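Local atomic coordinates of lantibiotic dehydratase (Microbispora corallina, PDB entry 5EHK), a protein that probably dehydrates serine and threonine residues of the NAI-107 lantibiotic precursor peptide, using glutamyl-tRNA to activate their side-chain hydroxyls. Residues E175-L178 and S179-R183; Q296-L299 and D300-A304; R1072-G1075 and S1076-M1080. One frame throughout, in Å; residues are numbered along the deposited sequence.

Contact 1: residues E175-L178 and S179-R183; sequences EWLL and SAVHR
One face of the H182 imidazole lies against the backbone carbonyl of L178, whose O sits 3.1 Å from CG of H182, displaced from the middle of the ring toward its rim. The ring owes this place to its first torsion: CG of H182 stands beside its own backbone N, anti to the carbonyl carbon (chi1 -69°), which folds the imidazole back over the preceding turn. This is an i to i+4 contact inside one α-helix, 174-185, in the N-terminal lantibiotic dehydratase region. The same L178 O accepts the amide of H182 in a bond of 3.0 Å from N, with an N-H...O angle of 163°, so one carbonyl meets both the ring and the backbone of the residue a turn later. The H182 side chain also touches K219 and R286 of neighbouring loops. The indole of W176, the other flat group, turns off the helix toward helix 318-339, meeting L327 and V330, and its buried NE1 is satisfied by the carbonyls of T356 and H360. S179 N makes two weak backbone bonds, one of 3.4 Å to E175 O and another to W176 O. On the side facing helix 294-306, L177 and V181 cross obliquely and form an apolar ridge against V298. CG of L177 is 4.0 Å from CG2 of V181, and the backbones of the two are joined as well, V181 N donating to L177 O at 3.0 Å in the carbonyl plane.

Contact 2: residues Q296-L299 and D300-A304; sequences QHVL and DVVAA
Q296 and D300 lie across each other at a slant, the amide plane of the first turned 41° from the carboxylate plane of the second. NE2 of Q296 gives a hydrogen bond of 3.0 Å to OD1 of D300; the acceptor lies nearly in the plane of the amide, whereas the nitrogen comes to the carboxylate from above its plane. A bend at chi2 of Q296 (60°) curls the chain round to bring its amide to the aspartate. In the backbone, D300 N donates to Q296 O at 2.7 Å, so backbone and side chain both join this pair. These are successive turns of one amphipathic helix, 294-306, wedged between helices 174-185 and 318-339, and the Q296-D300 hydrogen bond lies along a more exposed flank, where Q296 also touches D331. On another flank the H297 imidazole slants across V301, with CE1 of H297 3.5 Å from CG2 of V301. NE2 of H297 is anchored to the carbonyl of A284, which ties the helix to the loop that carries A284 and probably limits rotation of the ring. V298 and V302 supply the apolar side turned to helix 174-185: CG1 of V298 is 4.3 Å from CG1 of V302, and L184 touches both valines. L299 instead faces helix 318-339, meeting L327 and R328, while its carbonyl O receives A303 N at 2.9 Å.

Contact 3: residues R1072-G1075 and S1076-M1080; sequences RLVG and SLLHM
The backbone runs as regular α-helix, with i to i+4 bonds from S1076, L1077, L1078 and H1079 to the carbonyls of R1072 to G1075, that from L1078 N to V1074 O being 2.7 Å long. The R1072 carbonyl is gripped twice: S1076 OG donates to R1072 O at 3.1 Å and S1076 N binds the same oxygen, the two reaching it from opposite faces of the carbonyl plane. With OG beside its own backbone N (chi1 -80°), the hydroxyl is turned back along the helix to that carbonyl. R913 holds the hydroxyl too, through NH2. L1073 and L1077 lie alongside each other and point the same way, CD2 of L1073 touching CD1 of L1077 at 3.6 Å. V1074 and L1078 pair likewise, with CG1 of V1074 3.6 Å from CD2 of L1078. The first pair packs on F1053 of helix 1044-1059, and both pairs meet helix 950-965 through F965 and L961. H1079 leads away to E1093, which binds its ND1. Apolar i, i+4 pairs on one side and polar groups on another mark an amphipathic helix, here packed into the helical part of the C-terminal dehydratase region.

How the contacts relate
From the N terminus the chain first passes contact 1 in helix 174-185, then contact 2 in helix 294-306, and far later contact 3 in helix 1068-1085. Each joins adjacent turns of a single helix, so none closes a long loop, and the three follow in series without nesting or crossing. Contacts 1 and 2 are neighbours, with centres 14 Å apart: V298 sets its CG2 3.8 Å from CD2 of L177, and helix 318-339 packs on both helices, giving one helical cluster in the N-terminal family region. Contact 3 belongs to the C-terminal family region on the opposite side of the chain's centre, its nearest atoms about 46 Å from those of contact 1.

Contact 1: residues E175-L178 and S179-R183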
loop_
_atom_site.group_PDB
_atom_site.type_symbol
_atom_site.label_atom_id
_atom_site.label_comp_id
_atom_site.label_asym_id
_atom_site.label_seq_id
_atom_site.Cartn_x
_atom_site.Cartn_y
_atom_site.Cartn_z
ATOM N N GLU A 175 -8.663 -37.211 -13.402
ATOM C CA GLU A 175 -7.244 -37.359 -13.632
ATOM C C GLU A 175 -6.980 -38.749 -14.192
ATOM O O GLU A 175 -6.238 -38.909 -15.159
ATOM C CB GLU A 175 -6.479 -37.124 -12.333
ATOM C CG GLU A 175 -5.037 -36.749 -12.546
ATOM C CD GLU A 175 -4.448 -36.002 -11.367
ATOM O OE1 GLU A 175 -5.226 -35.337 -10.655
ATOM O OE2 GLU A 175 -3.211 -36.046 -11.171
ATOM N N TRP A 176 -7.626 -39.751 -13.600
ATOM C CA TRP A 176 -7.514 -41.133 -14.063
ATOM C C TRP A 176 -8.044 -41.287 -15.494
ATOM O O TRP A 176 -7.346 -41.793 -16.369
ATOM C CB TRP A 176 -8.213 -42.099 -13.082
ATOM C CG TRP A 176 -8.167 -43.552 -13.501
ATOM C CD1 TRP A 176 -7.136 -44.431 -13.312
ATOM C CD2 TRP A 176 -9.188 -44.280 -14.196
ATOM N NE1 TRP A 176 -7.458 -45.658 -13.839
ATOM C CE2 TRP A 176 -8.709 -45.589 -14.392
ATOM C CE3 TRP A 176 -10.459 -43.952 -14.667
ATOM C CZ2 TRP A 176 -9.459 -46.567 -15.038
ATOM C CZ3 TRP A 176 -11.198 -44.921 -15.311
ATOM C CH2 TRP A 176 -10.699 -46.215 -15.486
ATOM N N LEU A 177 -9.277 -40.857 -15.723
ATOM C CA LEU A 177 -9.886 -40.984 -17.041
ATOM C C LEU A 177 -9.096 -40.268 -18.131
ATOM O O LEU A 177 -9.001 -40.755 -19.257
ATOM C CB LEU A 177 -11.325 -40.473 -17.031
ATOM C CG LEU A 177 -12.009 -40.571 -18.393
ATOM C CD1 LEU A 177 -12.077 -42.025 -18.831
ATOM C CD2 LEU A 177 -13.403 -39.938 -18.347
ATOM N N LEU A 178 -8.523 -39.116 -17.800
ATOM C CA LEU A 178 -7.773 -38.358 -18.791
ATOM C C LEU A 178 -6.512 -39.089 -19.270
ATOM O O LEU A 178 -6.163 -39.006 -20.448
ATOM C CB LEU A 178 -7.469 -36.933 -18.294
ATOM C CG LEU A 178 -8.684 -35.990 -18.337
ATOM C CD1 LEU A 178 -8.461 -34.732 -17.513
ATOM C CD2 LEU A 178 -9.089 -35.648 -19.767
ATOM N N SER A 179 -5.852 -39.829 -18.381
ATOM C CA SER A 179 -4.722 -40.674 -18.795
ATOM C C SER A 179 -5.081 -41.612 -19.947
ATOM O O SER A 179 -4.281 -41.823 -20.865
ATOM C CB SER A 179 -4.125 -41.458 -17.624
ATOM O OG SER A 179 -3.328 -40.609 -16.812
ATOM N N ALA A 180 -6.284 -42.167 -19.888
ATOM C CA ALA A 180 -6.773 -43.051 -20.936
ATOM C C ALA A 180 -7.207 -42.295 -22.195
ATOM O O ALA A 180 -6.978 -42.763 -23.312
ATOM C CB ALA A 180 -7.912 -43.919 -20.412
ATOM N N VAL A 181 -7.853 -41.144 -22.016
ATOM C CA VAL A 181 -8.335 -40.352 -23.145
ATOM C C VAL A 181 -7.152 -39.933 -24.008
ATOM O O VAL A 181 -7.234 -39.923 -25.240
ATOM C CB VAL A 181 -9.104 -39.089 -22.667
ATOM C CG1 VAL A 181 -9.525 -38.235 -23.847
ATOM C CG2 VAL A 181 -10.326 -39.473 -21.814
ATOM N N HIS A 182 -6.043 -39.621 -23.341
ATOM C CA HIS A 182 -4.782 -39.292 -24.001
ATOM C C HIS A 182 -4.319 -40.424 -24.913
ATOM O O HIS A 182 -3.886 -40.183 -26.040
ATOM C CB HIS A 182 -3.703 -39.029 -22.955
ATOM C CG HIS A 182 -3.913 -37.775 -22.171
ATOM N ND1 HIS A 182 -3.168 -37.461 -21.057
ATOM C CD2 HIS A 182 -4.791 -36.756 -22.340
ATOM C CE1 HIS A 182 -3.573 -36.300 -20.571
ATOM N NE2 HIS A 182 -4.561 -35.856 -21.327
ATOM N N ARG A 183 -4.433 -41.660 -24.428
ATOM C CA ARG A 183 -3.987 -42.829 -25.180
ATOM C C ARG A 183 -4.886 -43.024 -26.374
ATOM O O ARG A 183 -4.423 -43.413 -27.442
ATOM C CB ARG A 183 -3.996 -44.081 -24.304
ATOM C CG ARG A 183 -2.827 -44.177 -23.319
ATOM C CD ARG A 183 -3.094 -45.214 -22.232
ATOM N NE ARG A 183 -3.367 -46.549 -22.764
ATOM C CZ ARG A 183 -3.934 -47.530 -22.064
ATOM N NH1 ARG A 183 -4.315 -47.321 -20.810
ATOM N NH2 ARG A 183 -4.144 -48.713 -22.625
#

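Contact 2: residues Q296-L299 and D300-A304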
loop_
_atom_site.group_PDB
_atom_site.type_symbol
_atom_site.label_atom_id
_atom_site.label_comp_id
_atom_site.label_asym_id
_atom_site.label_seq_id
_atom_site.Cartn_x
_atom_site.Cartn_y
_atom_site.Cartn_z
ATOM N N GLN A 296 -18.941 -42.432 -19.314
ATOM C CA GLN A 296 -19.949 -42.713 -20.317
ATOM C C GLN A 296 -19.777 -41.801 -21.526
ATOM O O GLN A 296 -19.990 -42.220 -22.669
ATOM C CB GLN A 296 -21.349 -42.583 -19.726
ATOM C CG GLN A 296 -22.446 -43.106 -20.638
ATOM C CD GLN A 296 -22.273 -44.595 -20.964
ATOM O OE1 GLN A 296 -22.182 -45.448 -20.063
ATOM N NE2 GLN A 296 -22.244 -44.913 -22.257
ATOM N N HIS A 297 -19.381 -40.556 -21.270
ATOM C CA HIS A 297 -19.105 -39.618 -22.354
ATOM C C HIS A 297 -18.029 -40.135 -23.295
ATOM O O HIS A 297 -18.211 -40.066 -24.510
ATOM C CB HIS A 297 -18.701 -38.219 -21.861
ATOM C CG HIS A 297 -18.165 -37.359 -22.958
ATOM N ND1 HIS A 297 -18.976 -36.791 -23.913
ATOM C CD2 HIS A 297 -16.896 -37.046 -23.304
ATOM C CE1 HIS A 297 -18.232 -36.134 -24.784
ATOM N NE2 HIS A 297 -16.965 -36.274 -24.438
ATOM N N VAL A 298 -16.909 -40.618 -22.752
ATOM C CA VAL A 298 -15.868 -41.206 -23.605
ATOM C C VAL A 298 -16.406 -42.386 -24.436
ATOM O O VAL A 298 -16.209 -42.435 -25.657
ATOM C CB VAL A 298 -14.642 -41.692 -22.815
ATOM C CG1 VAL A 298 -13.633 -42.325 -23.771
ATOM C CG2 VAL A 298 -14.008 -40.542 -22.017
ATOM N N LEU A 299 -17.087 -43.326 -23.774
ATOM C CA LEU A 299 -17.721 -44.447 -24.477
ATOM C C LEU A 299 -18.715 -44.016 -25.561
ATOM O O LEU A 299 -18.675 -44.547 -26.670
ATOM C CB LEU A 299 -18.355 -45.479 -23.530
ATOM C CG LEU A 299 -17.585 -46.365 -22.538
ATOM C CD1 LEU A 299 -16.124 -45.988 -22.314
ATOM C CD2 LEU A 299 -18.346 -46.415 -21.214
ATOM N N ASP A 300 -19.624 -43.092 -25.246
ATOM C CA ASP A 300 -20.595 -42.629 -26.250
ATOM C C ASP A 300 -19.895 -42.060 -27.495
ATOM O O ASP A 300 -20.332 -42.287 -28.629
ATOM C CB ASP A 300 -21.566 -41.602 -25.661
ATOM C CG ASP A 300 -22.492 -42.194 -24.617
ATOM O OD1 ASP A 300 -22.820 -43.392 -24.726
ATOM O OD2 ASP A 300 -22.871 -41.474 -23.668
ATOM N N VAL A 301 -18.795 -41.344 -27.267
ATOM C CA VAL A 301 -18.009 -40.762 -28.344
ATOM C C VAL A 301 -17.288 -41.801 -29.220
ATOM O O VAL A 301 -17.395 -41.729 -30.449
ATOM C CB VAL A 301 -17.020 -39.694 -27.813
ATOM C CG1 VAL A 301 -15.942 -39.415 -28.836
ATOM C CG2 VAL A 301 -17.763 -38.404 -27.456
ATOM N N VAL A 302 -16.573 -42.760 -28.614
ATOM C CA VAL A 302 -15.924 -43.831 -29.400
ATOM C C VAL A 302 -16.958 -44.695 -30.120
ATOM O O VAL A 302 -16.699 -45.216 -31.201
ATOM C CB VAL A 302 -14.937 -44.723 -28.609
ATOM C CG1 VAL A 302 -14.051 -43.880 -27.723
ATOM C CG2 VAL A 302 -15.669 -45.763 -27.809
ATOM N N ALA A 303 -18.122 -44.849 -29.503
ATOM C CA ALA A 303 -19.235 -45.545 -30.131
ATOM C C ALA A 303 -19.752 -44.771 -31.339
ATOM O O ALA A 303 -20.188 -45.378 -32.315
ATOM C CB ALA A 303 -20.367 -45.763 -29.127
ATOM N N ALA A 304 -19.709 -43.439 -31.275
ATOM C CA ALA A 304 -20.109 -42.619 -32.415
ATOM C C ALA A 304 -19.109 -42.812 -33.542
ATOM O O ALA A 304 -19.459 -42.747 -34.721
ATOM C CB ALA A 304 -20.211 -41.143 -32.036
#

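Contact 3: residues R1072-G1075 and S1076-M1080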
loop_
_atom_site.group_PDB
_atom_site.type_symbol
_atom_site.label_atom_id
_atom_site.label_comp_id
_atom_site.label_asym_id
_atom_site.label_seq_id
_atom_site.Cartn_x
_atom_site.Cartn_y
_atom_site.Cartn_z
ATOM N N ARG A 1072 -17.899 16.628 -24.476
ATOM C CA ARG A 1072 -16.642 16.030 -24.087
ATOM C C ARG A 1072 -15.462 16.756 -24.748
ATOM O O ARG A 1072 -14.415 16.936 -24.134
ATOM C CB ARG A 1072 -16.638 14.535 -24.420
ATOM C CG ARG A 1072 -15.243 13.916 -24.537
ATOM C CD ARG A 1072 -15.360 12.428 -24.816
ATOM N NE ARG A 1072 -14.172 11.676 -24.415
ATOM C CZ ARG A 1072 -13.902 11.304 -23.164
ATOM N NH1 ARG A 1072 -14.724 11.627 -22.168
ATOM N NH2 ARG A 1072 -12.801 10.610 -22.909
ATOM N N LEU A 1073 -15.641 17.170 -25.999
ATOM C CA LEU A 1073 -14.583 17.849 -26.744
ATOM C C LEU A 1073 -14.152 19.127 -26.050
ATOM O O LEU A 1073 -12.983 19.275 -25.672
ATOM C CB LEU A 1073 -15.077 18.200 -28.147
ATOM C CG LEU A 1073 -14.119 18.629 -29.255
ATOM C CD1 LEU A 1073 -14.889 18.606 -30.565
ATOM C CD2 LEU A 1073 -13.517 20.000 -29.049
ATOM N N VAL A 1074 -15.092 20.060 -25.917
ATOM C CA VAL A 1074 -14.784 21.356 -25.340
ATOM C C VAL A 1074 -14.297 21.165 -23.909
ATOM O O VAL A 1074 -13.342 21.819 -23.483
ATOM C CB VAL A 1074 -15.981 22.340 -25.438
ATOM C CG1 VAL A 1074 -15.603 23.706 -24.906
ATOM C CG2 VAL A 1074 -16.431 22.482 -26.866
ATOM N N GLY A 1075 -14.916 20.228 -23.195
ATOM C CA GLY A 1075 -14.494 19.898 -21.847
ATOM C C GLY A 1075 -13.045 19.438 -21.826
ATOM O O GLY A 1075 -12.291 19.777 -20.915
ATOM N N SER A 1076 -12.648 18.668 -22.836
ATOM C CA SER A 1076 -11.261 18.241 -22.956
ATOM C C SER A 1076 -10.410 19.475 -23.177
ATOM O O SER A 1076 -9.376 19.643 -22.524
ATOM C CB SER A 1076 -11.055 17.288 -24.146
ATOM O OG SER A 1076 -11.437 15.961 -23.849
ATOM N N LEU A 1077 -10.867 20.356 -24.065
ATOM C CA LEU A 1077 -10.130 21.577 -24.355
ATOM C C LEU A 1077 -10.006 22.456 -23.109
ATOM O O LEU A 1077 -8.950 23.034 -22.873
ATOM C CB LEU A 1077 -10.741 22.332 -25.534
ATOM C CG LEU A 1077 -10.454 21.828 -26.954
ATOM C CD1 LEU A 1077 -11.220 22.623 -27.979
ATOM C CD2 LEU A 1077 -8.968 21.914 -27.262
ATOM N N LEU A 1078 -11.065 22.550 -22.304
ATOM C CA LEU A 1078 -10.959 23.276 -21.037
ATOM C C LEU A 1078 -9.940 22.641 -20.089
ATOM O O LEU A 1078 -9.116 23.361 -19.477
ATOM C CB LEU A 1078 -12.307 23.477 -20.314
ATOM C CG LEU A 1078 -13.374 24.501 -20.748
ATOM C CD1 LEU A 1078 -12.824 25.761 -21.458
ATOM C CD2 LEU A 1078 -14.461 23.846 -21.539
ATOM N N HIS A 1079 -10.024 21.310 -19.950
ATOM C CA HIS A 1079 -9.095 20.542 -19.105
ATOM C C HIS A 1079 -7.607 20.751 -19.503
ATOM O O HIS A 1079 -6.768 21.049 -18.655
ATOM C CB HIS A 1079 -9.454 19.041 -19.098
ATOM C CG HIS A 1079 -8.421 18.172 -18.443
ATOM N ND1 HIS A 1079 -7.957 18.400 -17.162
ATOM C CD2 HIS A 1079 -7.742 17.096 -18.900
ATOM C CE1 HIS A 1079 -7.046 17.495 -16.858
ATOM N NE2 HIS A 1079 -6.893 16.692 -17.896
ATOM N N MET A 1080 -7.284 20.630 -20.786
ATOM C CA MET A 1080 -5.898 20.824 -21.223
ATOM C C MET A 1080 -5.359 22.241 -21.007
ATOM O O MET A 1080 -4.154 22.415 -20.805
ATOM C CB MET A 1080 -5.695 20.364 -22.678
ATOM C CG MET A 1080 -5.773 18.844 -22.899
ATOM S SD MET A 1080 -4.472 17.831 -22.123
ATOM C CE MET A 1080 -4.996 17.675 -20.436
#